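Long-range contact in 3-keto-5-aminohexanoate cleavage enzyme (PDB 3E49), which probably cleaves 3-keto-5-aminohexanoate as a zinc-dependent beta-keto acid cleavage enzyme with a TIM-barrel fold: residues Met106-Ser111 against Gly302-Gln307. Numbering follows the deposited sequence.
Sequences MPELAS and GLKGPQ
Glu108, just ahead of barrel strand 109-113, meets Gly305 in the loop 302-307 that follows helix 294-301. Its CG lies anti to the carbonyl carbon (chi1 -74°), and the chain runs out extended until the carboxylate lies over the backbone of Gly305. There OE1 takes the N-H of Gly305 at 2.7 Å from N; the donor comes from above the carboxylate plane, and the bond is bent (133° at the hydrogen). The same oxygen forms a salt bridge with Arg298 NE, which ties the strand entrance to the helix as well as to its trailing loop.

Lys304 crosses Glu108 at a slant, CG to CG at 3.9 Å, and heads the other way. It starts between its backbone N and carbonyl carbon (chi1 68°) and is then fully extended, which carries NZ to Met106 O at 2.8 Å, above the carbonyl plane. Met106, which leaves helix 95-105 with positive phi, presents that carbonyl; NZ is also held by Asn165 O, its stronger partner. One water joins the backbones, donating to Glu108 O and accepting from Lys304 N. Beside it, Leu303 fills the apolar side: its CD2 meets Leu109 CD2 at 3.8 Å, the two side chains crossing at about a right angle, and both rest on strand 82-85.

The contact lies at the N-terminal end of a parallel barrel strand, with the side chain of Leu109 about 11 Å from the zinc ion. Two oppositely charged side chains thus each grip the other segment's backbone rather than one another; the carboxylate is probably balanced by Arg298, and the ammonium by the carbonyl oxygens of Met106 and Asn165. Together these bonds probably hold the C-terminal loop against the strand entrance.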
# COMPACT_ATOMS: atom_id res chain seq x y z
N MSE A 106 -3.96 8.84 39.23
CA MSE A 106 -2.78 8.09 38.83
C MSE A 106 -3.12 6.69 38.34
O MSE A 106 -2.64 5.69 38.88
CB MSE A 106 -1.81 8.03 40.00
CG MSE A 106 -1.41 9.41 40.43
SE MSE A 106 -0.27 9.38 42.02
CE MSE A 106 -0.25 11.22 42.33
N PRO A 107 -3.95 6.61 37.29
CA PRO A 107 -4.37 5.31 36.77
C PRO A 107 -3.22 4.55 36.09
O PRO A 107 -2.20 5.11 35.84
CB PRO A 107 -5.46 5.71 35.75
CG PRO A 107 -5.05 7.02 35.28
CD PRO A 107 -4.47 7.72 36.47
N GLU A 108 -3.41 3.27 35.82
CA GLU A 108 -2.41 2.46 35.13
C GLU A 108 -2.26 2.94 33.70
O GLU A 108 -1.19 2.89 33.12
CB GLU A 108 -2.87 1.01 35.12
CG GLU A 108 -2.73 0.30 36.48
CD GLU A 108 -3.14 -1.12 36.38
OE1 GLU A 108 -2.24 -2.00 36.30
OE2 GLU A 108 -4.36 -1.39 36.38
N LEU A 109 -3.39 3.36 33.14
CA LEU A 109 -3.43 3.88 31.78
C LEU A 109 -4.15 5.21 31.73
O LEU A 109 -5.09 5.43 32.52
CB LEU A 109 -4.20 2.91 30.85
CG LEU A 109 -3.51 1.70 30.26
CD1 LEU A 109 -4.55 0.75 29.60
CD2 LEU A 109 -2.38 2.15 29.31
N ALA A 110 -3.75 6.06 30.78
CA ALA A 110 -4.47 7.28 30.48
C ALA A 110 -4.44 7.43 28.95
O ALA A 110 -3.46 7.02 28.32
CB ALA A 110 -3.83 8.49 31.14
N SER A 111 -5.49 8.00 28.36
CA SER A 111 -5.48 8.19 26.92
C SER A 111 -4.65 9.43 26.64
O SER A 111 -4.56 10.31 27.49
CB SER A 111 -6.90 8.34 26.40
OG SER A 111 -7.46 9.58 26.81
N GLY A 302 2.91 -3.62 29.96
CA GLY A 302 3.90 -3.19 30.97
C GLY A 302 3.27 -2.32 32.05
O GLY A 302 3.86 -1.33 32.46
N LEU A 303 2.07 -2.67 32.50
CA LEU A 303 1.31 -1.84 33.43
C LEU A 303 1.73 -2.03 34.92
O LEU A 303 2.24 -3.09 35.29
CB LEU A 303 -0.18 -2.07 33.24
CG LEU A 303 -0.75 -1.66 31.85
CD1 LEU A 303 -2.25 -1.81 31.91
CD2 LEU A 303 -0.35 -0.25 31.48
N LYS A 304 1.50 -1.00 35.74
CA LYS A 304 1.98 -1.00 37.14
C LYS A 304 1.21 -1.84 38.17
O LYS A 304 1.73 -2.15 39.25
CB LYS A 304 2.13 0.43 37.63
CG LYS A 304 0.84 1.22 37.78
CD LYS A 304 1.14 2.63 38.27
CE LYS A 304 -0.09 3.49 38.22
NZ LYS A 304 0.07 4.85 38.87
N GLY A 305 -0.02 -2.25 37.86
CA GLY A 305 -0.79 -3.08 38.78
C GLY A 305 -1.99 -2.35 39.35
O GLY A 305 -1.91 -1.14 39.64
N PRO A 306 -3.09 -3.09 39.55
CA PRO A 306 -4.39 -2.57 39.96
C PRO A 306 -4.43 -1.90 41.30
O PRO A 306 -5.36 -1.15 41.59
CB PRO A 306 -5.28 -3.81 39.99
CG PRO A 306 -4.36 -4.96 40.12
CD PRO A 306 -3.10 -4.56 39.44
N GLN A 307 -3.44 -2.19 42.14
CA GLN A 307 -3.40 -1.63 43.46
C GLN A 307 -2.51 -0.42 43.50
O GLN A 307 -2.61 0.39 44.40
CB GLN A 307 -2.98 -2.69 44.49
CG GLN A 307 -3.89 -3.94 44.49
CD GLN A 307 -5.39 -3.63 44.71
OE1 GLN A 307 -5.76 -2.67 45.40
NE2 GLN A 307 -6.25 -4.47 44.12
O HOH W 1 1.01 1.59 34.28